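Local coordinates for protein class I phosphodiesterase PDEB1 (PDB 2R8Q) that belongs to the cyclic nucleotide phosphodiesterase family, with an all-helical catalytic domain that holds a zinc and a magnesium ion and binds 3-isobutyl-1-methylxanthine in a pocket, at residues R96-N101 with T273-R278; L142-V147 with S170-H175; E301-Q306 with A341-I346; N44-R49 with R266-A271. One frame throughout, in Å; residues are numbered along the deposited sequence.

Interaction 1 (R96-N101 with T273-R278); sequences RVPYHN and TEEFYR. With IBM (3-isobutyl-1-methylxanthine), chain E.
Glu274 opens the contact from helix 262-285 by laying its CG against CG of Pro98, 3.9 Å away. Its carboxylate turns back to its own helix. There OE2 takes NE of Arg278 in a salt bridge and has a second charged partner in Arg296.

Glu275 carries most of the contact. Its CG is anti to the backbone N (chi1 -179°), and the extended chain beyond it brings the carboxylate to the turn round His100. OE1 is gripped by two backbone donors. Tyr99 N meets Glu275 OE1 on the anti side at 2.9 Å, in a bent bond. His100 N comes to the same oxygen from the syn side, also at 2.9 Å, and nearly straight. The other oxygen, OE2, accepts from ND1 of His100 at 2.6 Å. That N-H...O angle is 173°, and OE2 lies in the imidazole plane, although the ring and carboxylate planes are 45° apart. Three bonds thus fix the carboxylate and the rotation of the His100 ring. Pro98 packs its CB on Glu275 CB.

Phe276 turns to the ligand. The edge of its ring meets 3-isobutyl-1-methylxanthine, with CE2 3.7 Å from C8. Arg278 closes the segment with one guanidinium face over Pro98 CG, which sits 3.6 Å from CZ, toward the rim.

Tyr99 points its ring to the pocket, where OH is hydrogen-bonded to Asn257. The His100 side chain lies about 4 Å from the zinc ion. A histidine-carboxylate hydrogen bond, at an inverse gamma turn centred on His100, holds this ligand-pocket residue close to the metal ions.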
# COMPACT_ATOMS: atom_id res chain seq x y z
N ARG A 96 -7.29 -18.81 1.52
CA ARG A 96 -7.53 -20.12 2.10
C ARG A 96 -6.30 -20.66 2.83
O ARG A 96 -5.76 -21.70 2.47
CB ARG A 96 -7.96 -21.11 1.02
CG ARG A 96 -9.26 -20.73 0.33
CD ARG A 96 -9.74 -21.84 -0.59
NE ARG A 96 -10.96 -21.47 -1.31
CZ ARG A 96 -11.02 -20.51 -2.22
NH1 ARG A 96 -9.94 -19.81 -2.53
NH2 ARG A 96 -12.17 -20.24 -2.83
N VAL A 97 -5.87 -19.93 3.86
CA VAL A 97 -4.74 -20.33 4.68
C VAL A 97 -5.32 -20.99 5.93
O VAL A 97 -6.49 -20.77 6.26
CB VAL A 97 -3.86 -19.13 5.07
CG1 VAL A 97 -3.17 -18.58 3.83
CG2 VAL A 97 -4.70 -18.04 5.72
N PRO A 98 -4.52 -21.80 6.65
CA PRO A 98 -5.00 -22.48 7.86
C PRO A 98 -5.55 -21.64 9.00
O PRO A 98 -6.55 -22.02 9.62
CB PRO A 98 -3.77 -23.29 8.31
CG PRO A 98 -3.03 -23.52 7.02
CD PRO A 98 -3.13 -22.18 6.34
N TYR A 99 -4.91 -20.51 9.27
CA TYR A 99 -5.35 -19.67 10.38
C TYR A 99 -5.84 -18.28 10.03
O TYR A 99 -6.93 -17.89 10.43
CB TYR A 99 -4.22 -19.56 11.41
CG TYR A 99 -4.60 -18.76 12.64
CD1 TYR A 99 -5.42 -19.32 13.62
CD2 TYR A 99 -4.15 -17.46 12.82
CE1 TYR A 99 -5.79 -18.58 14.75
CE2 TYR A 99 -4.51 -16.72 13.93
CZ TYR A 99 -5.32 -17.29 14.90
OH TYR A 99 -5.66 -16.56 16.01
N HIS A 100 -5.04 -17.52 9.28
CA HIS A 100 -5.43 -16.16 8.94
C HIS A 100 -6.42 -16.06 7.80
O HIS A 100 -6.22 -15.33 6.82
CB HIS A 100 -4.19 -15.31 8.65
CG HIS A 100 -3.42 -14.94 9.88
ND1 HIS A 100 -2.28 -15.62 10.27
CD2 HIS A 100 -3.65 -14.00 10.83
CE1 HIS A 100 -1.84 -15.11 11.41
NE2 HIS A 100 -2.66 -14.13 11.77
N ASN A 101 -7.52 -16.80 7.96
CA ASN A 101 -8.60 -16.81 6.98
C ASN A 101 -9.78 -16.02 7.55
O ASN A 101 -9.69 -15.45 8.64
CB ASN A 101 -9.00 -18.26 6.68
CG ASN A 101 -9.27 -19.06 7.94
OD1 ASN A 101 -10.06 -18.65 8.78
ND2 ASN A 101 -8.60 -20.20 8.08
N THR A 273 -0.72 -23.74 14.35
CA THR A 273 0.41 -24.63 14.14
C THR A 273 0.59 -25.03 12.68
O THR A 273 1.70 -24.98 12.16
CB THR A 273 0.26 -25.90 15.00
OG1 THR A 273 0.27 -25.53 16.38
CG2 THR A 273 1.41 -26.87 14.73
N GLU A 274 -0.50 -25.42 12.02
CA GLU A 274 -0.41 -25.81 10.62
C GLU A 274 0.01 -24.65 9.73
O GLU A 274 0.76 -24.85 8.77
CB GLU A 274 -1.74 -26.39 10.13
CG GLU A 274 -1.73 -26.82 8.66
CD GLU A 274 -0.59 -27.77 8.29
OE1 GLU A 274 -0.16 -28.55 9.16
OE2 GLU A 274 -0.14 -27.73 7.13
N GLU A 275 -0.45 -23.44 10.04
CA GLU A 275 -0.05 -22.31 9.21
C GLU A 275 1.44 -22.05 9.39
O GLU A 275 2.16 -21.79 8.41
CB GLU A 275 -0.84 -21.04 9.58
CG GLU A 275 -0.45 -19.85 8.70
CD GLU A 275 -1.43 -18.70 8.78
OE1 GLU A 275 -2.64 -18.92 8.54
OE2 GLU A 275 -1.00 -17.57 9.08
N PHE A 276 1.91 -22.13 10.63
CA PHE A 276 3.33 -21.93 10.92
C PHE A 276 4.17 -22.97 10.18
O PHE A 276 5.19 -22.64 9.57
CB PHE A 276 3.59 -22.04 12.43
CG PHE A 276 3.21 -20.81 13.22
CD1 PHE A 276 2.68 -19.68 12.60
CD2 PHE A 276 3.39 -20.79 14.60
CE1 PHE A 276 2.34 -18.55 13.34
CE2 PHE A 276 3.05 -19.66 15.35
CZ PHE A 276 2.53 -18.54 14.72
N TYR A 277 3.74 -24.23 10.24
CA TYR A 277 4.48 -25.30 9.56
C TYR A 277 4.56 -25.05 8.06
O TYR A 277 5.57 -25.35 7.43
CB TYR A 277 3.81 -26.66 9.82
CG TYR A 277 4.04 -27.24 11.19
CD1 TYR A 277 3.38 -28.39 11.60
CD2 TYR A 277 4.93 -26.64 12.09
CE1 TYR A 277 3.59 -28.94 12.86
CE2 TYR A 277 5.16 -27.19 13.35
CZ TYR A 277 4.48 -28.34 13.73
OH TYR A 277 4.69 -28.88 14.98
N ARG A 278 3.50 -24.49 7.48
CA ARG A 278 3.53 -24.22 6.05
C ARG A 278 4.51 -23.09 5.75
O ARG A 278 5.13 -23.08 4.69
CB ARG A 278 2.13 -23.90 5.53
CG ARG A 278 1.21 -25.11 5.60
CD ARG A 278 -0.13 -24.88 4.92
NE ARG A 278 -1.03 -26.00 5.15
CZ ARG A 278 -2.25 -26.11 4.64
NH1 ARG A 278 -2.72 -25.16 3.85
NH2 ARG A 278 -2.99 -27.17 4.92
N9 IBM E . 2.00 -17.02 18.18
C8 IBM E . 2.80 -18.05 18.63
N7 IBM E . 2.13 -19.06 19.13
C5 IBM E . 0.80 -18.67 19.00
C4 IBM E . 0.71 -17.43 18.42
N3 IBM E . -0.42 -16.74 18.14
C2 IBM E . -1.58 -17.37 18.49
N1 IBM E . -1.58 -18.64 19.08
C6 IBM E . -0.39 -19.29 19.34
O6 IBM E . -0.39 -20.39 19.85
O2 IBM E . -2.65 -16.82 18.27
C10 IBM E . -2.84 -19.27 19.43
C11 IBM E . -0.40 -15.43 17.51
C12 IBM E . 0.16 -15.56 16.09
C13 IBM E . -0.97 -15.81 15.09
C14 IBM E . 0.95 -14.32 15.70

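Interaction 2 (L142-V147 with S170-H175); sequences LDHMGV and SVLEVH
His175 NE2 donates to OD2 of Asp143 at 2.8 Å, the one hydrogen bond between 142-147 and 170-175. It is nearly straight, at 168°. OD2 receives it on its anti lone pair, in the plane of the imidazole, while the ring and carboxylate planes stand 48° apart. The His175 CG is anti to its backbone N (chi1 -178°), and the ring beyond it reaches the loop. The other carboxylate oxygen, OD1, forms a salt bridge with Arg95, so Asp143 is held from two parts of the fold.

Leu172, one turn earlier on the helix, packs its methyls on the loop. Its CD1 touches Val147 O at 3.4 Å and His144 NE2 at 3.7 Å. Its CD2 lies over one face of the His144 ring, offset toward the rim. The loop steadies that ring itself: Gly146 N donates to His144 ND1 at 2.9 Å, close to the ring plane. His144 also stacks on His100, near the magnesium ion.

The loop between helices 127-139 and 149-154 is thereby held against the first turn of helix 171-184. Leu142 reaches further along that helix to Leu179 and Ile183, while Val171 packs on helices 149-154 and 158-166.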
# COMPACT_ATOMS: atom_id res chain seq x y z
N LEU A 142 -6.71 -8.45 6.34
CA LEU A 142 -7.01 -8.58 4.90
C LEU A 142 -5.85 -9.04 4.01
O LEU A 142 -4.77 -8.47 4.03
CB LEU A 142 -7.55 -7.26 4.36
CG LEU A 142 -8.94 -6.81 4.82
CD1 LEU A 142 -9.15 -5.33 4.49
CD2 LEU A 142 -10.01 -7.66 4.14
N ASP A 143 -6.12 -10.08 3.23
CA ASP A 143 -5.16 -10.63 2.27
C ASP A 143 -3.88 -11.20 2.89
O ASP A 143 -2.82 -11.20 2.26
CB ASP A 143 -4.83 -9.57 1.21
CG ASP A 143 -4.08 -10.13 0.02
OD1 ASP A 143 -4.46 -11.21 -0.49
OD2 ASP A 143 -3.11 -9.48 -0.43
N HIS A 144 -3.99 -11.68 4.12
CA HIS A 144 -2.84 -12.30 4.79
C HIS A 144 -2.50 -13.52 3.94
O HIS A 144 -3.39 -14.22 3.46
CB HIS A 144 -3.24 -12.73 6.21
CG HIS A 144 -2.08 -12.98 7.12
ND1 HIS A 144 -1.22 -14.04 6.96
CD2 HIS A 144 -1.65 -12.32 8.22
CE1 HIS A 144 -0.31 -14.02 7.91
NE2 HIS A 144 -0.55 -12.99 8.69
N MET A 145 -1.21 -13.77 3.74
CA MET A 145 -0.75 -14.87 2.91
C MET A 145 -0.28 -16.10 3.68
O MET A 145 0.22 -17.05 3.09
CB MET A 145 0.36 -14.37 1.99
CG MET A 145 -0.07 -13.20 1.10
SD MET A 145 1.27 -12.21 0.39
CE MET A 145 0.91 -10.60 1.09
N GLY A 146 -0.45 -16.09 5.00
CA GLY A 146 -0.03 -17.23 5.79
C GLY A 146 1.41 -17.20 6.26
O GLY A 146 1.91 -18.20 6.79
N VAL A 147 2.10 -16.08 6.06
CA VAL A 147 3.48 -15.94 6.52
C VAL A 147 3.58 -14.63 7.30
O VAL A 147 2.86 -13.68 7.01
CB VAL A 147 4.49 -15.92 5.34
CG1 VAL A 147 4.47 -17.27 4.63
CG2 VAL A 147 4.16 -14.81 4.37
N SER A 170 6.19 -2.86 9.67
CA SER A 170 4.91 -3.56 9.76
C SER A 170 4.40 -3.82 8.35
O SER A 170 3.40 -3.24 7.92
CB SER A 170 3.89 -2.73 10.54
OG SER A 170 4.34 -2.52 11.87
N VAL A 171 5.10 -4.71 7.64
CA VAL A 171 4.78 -5.09 6.27
C VAL A 171 3.31 -5.43 6.06
O VAL A 171 2.61 -4.80 5.26
CB VAL A 171 5.62 -6.31 5.83
CG1 VAL A 171 5.38 -6.61 4.37
CG2 VAL A 171 7.10 -6.05 6.11
N LEU A 172 2.84 -6.45 6.78
CA LEU A 172 1.47 -6.91 6.66
C LEU A 172 0.42 -5.90 7.11
O LEU A 172 -0.56 -5.66 6.39
CB LEU A 172 1.29 -8.19 7.48
CG LEU A 172 1.84 -9.48 6.86
CD1 LEU A 172 2.06 -10.52 7.95
CD2 LEU A 172 0.89 -9.98 5.80
N GLU A 173 0.61 -5.31 8.28
CA GLU A 173 -0.37 -4.38 8.82
C GLU A 173 -0.66 -3.15 7.94
O GLU A 173 -1.81 -2.73 7.83
CB GLU A 173 0.02 -3.97 10.24
CG GLU A 173 -0.00 -5.12 11.26
CD GLU A 173 1.13 -6.12 11.08
OE1 GLU A 173 2.18 -5.74 10.53
OE2 GLU A 173 0.98 -7.29 11.51
N VAL A 174 0.36 -2.59 7.30
CA VAL A 174 0.11 -1.45 6.43
C VAL A 174 -0.70 -1.94 5.22
O VAL A 174 -1.60 -1.25 4.75
CB VAL A 174 1.43 -0.81 5.95
CG1 VAL A 174 1.16 0.26 4.89
CG2 VAL A 174 2.15 -0.18 7.14
N HIS A 175 -0.38 -3.15 4.76
CA HIS A 175 -1.09 -3.75 3.63
C HIS A 175 -2.57 -3.93 3.98
O HIS A 175 -3.45 -3.62 3.18
CB HIS A 175 -0.47 -5.11 3.28
CG HIS A 175 -1.10 -5.79 2.11
ND1 HIS A 175 -1.06 -5.27 0.83
CD2 HIS A 175 -1.75 -6.98 2.01
CE1 HIS A 175 -1.66 -6.10 -0.00
NE2 HIS A 175 -2.09 -7.15 0.69

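Interaction 3 (E301-Q306 with A341-I346); sequences ELARGQ and AKWQEI. With IBM (3-isobutyl-1-methylxanthine), chain E.
Helix segments 302-306 and 341-346 run roughly antiparallel, with axes 8.9 Å apart at an angle of 143°, and their backbones come closest at Ala303 and Trp343, with CA atoms 5.0 Å apart. The small Ala303 side chain lets the indole lie close to its helix. Trp343 CE3 is 3.4 Å from Ala303 CA, and Ala303 CB is almost as near to the same atom.

Gln306 covers one face of the indole. Its CB lies 3.7 Å from the centroid of the five-membered ring, nearly on the normal, which makes a CH-pi contact. Its CG comes down at the rim of the six-membered ring, 3.6 Å from Trp343 CZ2. At the far end of the ring Leu302 CD2 meets CH2 at 3.8 Å.

The Gln306 chain bends at chi2 (-66°), and the amide is gripped at both ends. NE2 donates to O6 of 3-isobutyl-1-methylxanthine at 2.7 Å, with a bent N-H...O angle of 134°. OE1 accepts from a water, and that water accepts from Trp343 NE1 at 2.7 Å, in the plane of the indole. This fixes which way the amide is turned, and Trp343 acts as a second shell to the ligand pocket.

Helix 262-285 borders the contact through Phe262, which meets the Trp343 ring, and through Ala269 beside Gln306. Ile307 and Ile310 of helix 302-324 also pack on Trp343, which joins helix 330-348 to it.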
# COMPACT_ATOMS: atom_id res chain seq x y z
N GLU A 301 5.30 -30.92 20.47
CA GLU A 301 4.05 -31.19 21.17
C GLU A 301 3.20 -29.92 21.19
O GLU A 301 3.70 -28.85 21.53
CB GLU A 301 4.35 -31.64 22.60
CG GLU A 301 3.15 -32.20 23.34
CD GLU A 301 2.70 -33.54 22.78
OE1 GLU A 301 3.50 -34.50 22.83
OE2 GLU A 301 1.56 -33.63 22.29
N LEU A 302 1.92 -30.05 20.83
CA LEU A 302 1.03 -28.90 20.82
C LEU A 302 1.01 -28.22 22.19
O LEU A 302 1.04 -26.99 22.28
CB LEU A 302 -0.39 -29.34 20.44
CG LEU A 302 -1.42 -28.25 20.11
CD1 LEU A 302 -0.99 -27.49 18.86
CD2 LEU A 302 -2.78 -28.88 19.88
N ALA A 303 0.99 -29.03 23.25
CA ALA A 303 0.97 -28.53 24.62
C ALA A 303 2.17 -27.65 24.96
O ALA A 303 2.03 -26.62 25.62
CB ALA A 303 0.88 -29.69 25.60
N ARG A 304 3.35 -28.06 24.51
CA ARG A 304 4.57 -27.30 24.78
C ARG A 304 4.51 -25.89 24.18
O ARG A 304 4.86 -24.91 24.85
CB ARG A 304 5.78 -28.05 24.23
CG ARG A 304 7.06 -27.24 24.23
CD ARG A 304 8.25 -28.12 23.91
NE ARG A 304 8.37 -29.20 24.87
CZ ARG A 304 9.41 -30.03 24.95
NH1 ARG A 304 10.43 -29.90 24.11
NH2 ARG A 304 9.43 -30.98 25.87
N GLY A 305 4.07 -25.80 22.93
CA GLY A 305 3.99 -24.51 22.27
C GLY A 305 2.97 -23.58 22.91
O GLY A 305 3.20 -22.37 23.00
N GLN A 306 1.85 -24.13 23.35
CA GLN A 306 0.81 -23.33 23.98
C GLN A 306 1.26 -22.84 25.35
O GLN A 306 0.99 -21.70 25.73
CB GLN A 306 -0.48 -24.15 24.11
CG GLN A 306 -1.15 -24.40 22.77
CD GLN A 306 -1.66 -23.12 22.13
OE1 GLN A 306 -2.62 -22.51 22.61
NE2 GLN A 306 -1.02 -22.71 21.05
N ALA A 341 -3.05 -25.15 32.85
CA ALA A 341 -3.06 -26.32 33.73
C ALA A 341 -3.40 -27.58 32.94
O ALA A 341 -2.80 -28.63 33.16
CB ALA A 341 -4.06 -26.11 34.86
N LYS A 342 -4.36 -27.47 32.03
CA LYS A 342 -4.76 -28.61 31.22
C LYS A 342 -3.66 -29.03 30.26
O LYS A 342 -3.45 -30.22 30.02
CB LYS A 342 -6.06 -28.30 30.47
CG LYS A 342 -7.25 -28.07 31.39
CD LYS A 342 -8.53 -27.80 30.61
CE LYS A 342 -9.70 -27.61 31.56
NZ LYS A 342 -10.97 -27.37 30.82
N TRP A 343 -2.94 -28.05 29.70
CA TRP A 343 -1.85 -28.37 28.78
C TRP A 343 -0.74 -29.07 29.56
O TRP A 343 -0.12 -30.00 29.06
CB TRP A 343 -1.29 -27.10 28.14
CG TRP A 343 -2.16 -26.49 27.08
CD1 TRP A 343 -2.68 -25.22 27.07
CD2 TRP A 343 -2.59 -27.10 25.85
NE1 TRP A 343 -3.40 -25.01 25.92
CE2 TRP A 343 -3.36 -26.15 25.15
CE3 TRP A 343 -2.39 -28.37 25.27
CZ2 TRP A 343 -3.94 -26.41 23.90
CZ3 TRP A 343 -2.97 -28.63 24.03
CH2 TRP A 343 -3.73 -27.66 23.36
N GLN A 344 -0.50 -28.60 30.78
CA GLN A 344 0.53 -29.17 31.64
C GLN A 344 0.17 -30.60 32.02
O GLN A 344 1.05 -31.45 32.15
CB GLN A 344 0.70 -28.31 32.90
CG GLN A 344 1.86 -28.73 33.79
CD GLN A 344 3.21 -28.54 33.11
OE1 GLN A 344 3.58 -27.43 32.73
NE2 GLN A 344 3.95 -29.63 32.96
N GLU A 345 -1.12 -30.85 32.21
CA GLU A 345 -1.57 -32.19 32.58
C GLU A 345 -1.39 -33.13 31.39
O GLU A 345 -1.09 -34.32 31.57
CB GLU A 345 -3.04 -32.15 33.01
CG GLU A 345 -3.56 -33.47 33.55
CD GLU A 345 -4.92 -33.33 34.21
OE1 GLU A 345 -5.89 -32.94 33.52
OE2 GLU A 345 -5.02 -33.61 35.42
N ILE A 346 -1.58 -32.61 30.19
CA ILE A 346 -1.42 -33.41 28.98
C ILE A 346 0.05 -33.80 28.83
O ILE A 346 0.36 -34.88 28.33
CB ILE A 346 -1.87 -32.62 27.72
CG1 ILE A 346 -3.39 -32.42 27.76
CG2 ILE A 346 -1.46 -33.37 26.46
CD1 ILE A 346 -3.94 -31.66 26.57
N9 IBM E . 2.00 -17.02 18.18
C8 IBM E . 2.80 -18.05 18.63
N7 IBM E . 2.13 -19.06 19.13
C5 IBM E . 0.80 -18.67 19.00
C4 IBM E . 0.71 -17.43 18.42
N3 IBM E . -0.42 -16.74 18.14
C2 IBM E . -1.58 -17.37 18.49
N1 IBM E . -1.58 -18.64 19.08
C6 IBM E . -0.39 -19.29 19.34
O6 IBM E . -0.39 -20.39 19.85
O2 IBM E . -2.65 -16.82 18.27
C10 IBM E . -2.84 -19.27 19.43
C11 IBM E . -0.40 -15.43 17.51
C12 IBM E . 0.16 -15.56 16.09
C13 IBM E . -0.97 -15.81 15.09
C14 IBM E . 0.95 -14.32 15.70
O HOH W 1 -4.39 -22.75 24.77

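Interaction 4 (N44-R49 with R266-A271); sequences NLFEVR and RMWAMA
Phe46 and Trp268 form an edge-to-face aromatic pair. The Phe46 ring brings its edge to the face of the indole, with planes at 62° and 4.6 Å between its centroid and that of the six-membered ring. Phe46 CE1 leads and sits over the centre of the indole, 3.5 Å from Trp268 CE2. Phe46 CZ lies beside it, close to Trp268 CD2 and CE3.

The second group of contacts involves Met267, which covers a face of the same phenyl ring. Its CB stands 3.7 Å from the Phe46 centroid, nearly on the normal, as a CH-pi contact. The thioether follows the ring toward its root: SD is 4.2 Å from the centroid and closest to Phe46 CG. The two side chains slide past each other in opposite directions. A bend at chi3 (83°) brings the methyl CE back to Phe46 CD2, at 3.9 Å. Two successive residues of helix 262-285 thus take a face and the edge of the Phe46 ring.

Looser contacts flank the pair. Leu45 CD2 is 4.5 Å from Trp268 CH2, at the edge of the indole. The Arg49 guanidinium comes edge-on to Trp268 CZ3 and makes a cation-pi contact with Tyr103.

One polar bond belongs to the shorter helix. Asn44 OD1 accepts from Phe46 N at 2.9 Å, with the N-H above the carbonyl plane. This is an N-cap bond, at the first turn of the helix that carries Phe46.

Such a T-shaped pair with a Met-aromatic contact joins helix 45-51 to helix 262-285, and the side chain of that tryptophan comes within about 5 Å of 3-isobutyl-1-methylxanthine.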
# COMPACT_ATOMS: atom_id res chain seq x y z
N ASN A 44 -19.09 -20.91 20.10
CA ASN A 44 -18.04 -21.69 19.45
C ASN A 44 -18.19 -21.65 17.93
O ASN A 44 -19.04 -22.34 17.36
CB ASN A 44 -18.10 -23.14 19.95
CG ASN A 44 -17.00 -24.01 19.37
OD1 ASN A 44 -16.19 -23.56 18.57
ND2 ASN A 44 -16.97 -25.27 19.79
N LEU A 45 -17.35 -20.85 17.28
CA LEU A 45 -17.41 -20.72 15.82
C LEU A 45 -17.12 -22.03 15.10
O LEU A 45 -17.59 -22.23 13.98
CB LEU A 45 -16.44 -19.63 15.35
CG LEU A 45 -16.42 -19.31 13.84
CD1 LEU A 45 -17.80 -18.86 13.37
CD2 LEU A 45 -15.39 -18.21 13.59
N PHE A 46 -16.36 -22.93 15.72
CA PHE A 46 -16.07 -24.21 15.07
C PHE A 46 -17.33 -25.04 14.93
O PHE A 46 -17.46 -25.81 13.98
CB PHE A 46 -15.01 -25.00 15.84
CG PHE A 46 -13.62 -24.44 15.70
CD1 PHE A 46 -13.07 -23.66 16.71
CD2 PHE A 46 -12.87 -24.68 14.56
CE1 PHE A 46 -11.80 -23.12 16.58
CE2 PHE A 46 -11.59 -24.15 14.41
CZ PHE A 46 -11.05 -23.37 15.43
N GLU A 47 -18.26 -24.89 15.87
CA GLU A 47 -19.51 -25.64 15.82
C GLU A 47 -20.28 -25.20 14.58
O GLU A 47 -20.81 -26.04 13.83
CB GLU A 47 -20.35 -25.36 17.07
CG GLU A 47 -21.54 -26.30 17.22
CD GLU A 47 -22.47 -25.86 18.33
OE1 GLU A 47 -21.98 -25.43 19.39
OE2 GLU A 47 -23.70 -25.95 18.13
N VAL A 48 -20.35 -23.89 14.36
CA VAL A 48 -21.05 -23.35 13.20
C VAL A 48 -20.38 -23.81 11.90
O VAL A 48 -21.05 -24.17 10.94
CB VAL A 48 -21.05 -21.80 13.22
CG1 VAL A 48 -21.59 -21.25 11.91
CG2 VAL A 48 -21.89 -21.30 14.38
N ARG A 49 -19.05 -23.80 11.88
CA ARG A 49 -18.30 -24.22 10.70
C ARG A 49 -18.53 -25.68 10.35
O ARG A 49 -18.70 -26.03 9.18
CB ARG A 49 -16.81 -23.97 10.91
CG ARG A 49 -16.43 -22.50 10.94
CD ARG A 49 -14.99 -22.31 11.34
NE ARG A 49 -14.05 -22.88 10.38
CZ ARG A 49 -12.73 -22.82 10.51
NH1 ARG A 49 -12.20 -22.22 11.57
NH2 ARG A 49 -11.93 -23.35 9.59
N ARG A 266 -7.86 -25.35 21.81
CA ARG A 266 -7.05 -26.40 21.21
C ARG A 266 -7.22 -26.44 19.69
O ARG A 266 -6.25 -26.62 18.95
CB ARG A 266 -7.43 -27.75 21.83
CG ARG A 266 -6.55 -28.91 21.46
CD ARG A 266 -6.64 -29.97 22.55
NE ARG A 266 -5.94 -31.20 22.19
CZ ARG A 266 -6.38 -32.07 21.29
NH1 ARG A 266 -7.52 -31.85 20.66
NH2 ARG A 266 -5.67 -33.16 21.03
N MET A 267 -8.45 -26.27 19.21
CA MET A 267 -8.68 -26.29 17.77
C MET A 267 -8.01 -25.09 17.10
O MET A 267 -7.50 -25.20 15.99
CB MET A 267 -10.17 -26.32 17.44
CG MET A 267 -10.83 -27.65 17.75
SD MET A 267 -12.46 -27.83 17.00
CE MET A 267 -12.00 -28.35 15.34
N TRP A 268 -8.02 -23.94 17.77
CA TRP A 268 -7.37 -22.77 17.20
C TRP A 268 -5.87 -23.04 17.13
O TRP A 268 -5.21 -22.69 16.15
CB TRP A 268 -7.61 -21.52 18.05
CG TRP A 268 -8.97 -20.90 17.90
CD1 TRP A 268 -9.89 -20.71 18.90
CD2 TRP A 268 -9.55 -20.34 16.71
NE1 TRP A 268 -10.99 -20.06 18.40
CE2 TRP A 268 -10.81 -19.82 17.07
CE3 TRP A 268 -9.11 -20.22 15.39
CZ2 TRP A 268 -11.66 -19.20 16.14
CZ3 TRP A 268 -9.96 -19.60 14.46
CH2 TRP A 268 -11.21 -19.09 14.84
N ALA A 269 -5.33 -23.64 18.19
CA ALA A 269 -3.89 -23.94 18.24
C ALA A 269 -3.46 -24.85 17.09
O ALA A 269 -2.35 -24.71 16.56
CB ALA A 269 -3.53 -24.57 19.58
N MET A 270 -4.33 -25.78 16.71
CA MET A 270 -4.01 -26.69 15.61
C MET A 270 -3.92 -25.90 14.31
O MET A 270 -3.05 -26.16 13.48
CB MET A 270 -5.09 -27.77 15.48
CG MET A 270 -5.15 -28.72 16.66
SD MET A 270 -6.49 -29.92 16.48
CE MET A 270 -6.37 -30.81 18.02
N ALA A 271 -4.82 -24.93 14.14
CA ALA A 271 -4.83 -24.11 12.94
C ALA A 271 -3.58 -23.22 12.87
O ALA A 271 -2.95 -23.12 11.82
CB ALA A 271 -6.09 -23.25 12.89

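How the interactions relate
From the N terminus, segment 44-49 comes first and closes its long loop in interaction 4, on helix 262-285. Segment 96-101 lies inside that loop but pairs further along the same helix, so interactions 1 and 4 cross. Interaction 2 closes the shortest of the four loops and is nested within both; it touches interaction 1 near the metal ions, where Glu275 packs on Gly146. Interaction 3 follows in series and ties the last two helices together. It touches interaction 4 through Ala269 and Gln306, and shares the bound 3-isobutyl-1-methylxanthine with interaction 1. Helix 262-285 thus links the N-terminal part, the metal-site loops and the C-terminal helices.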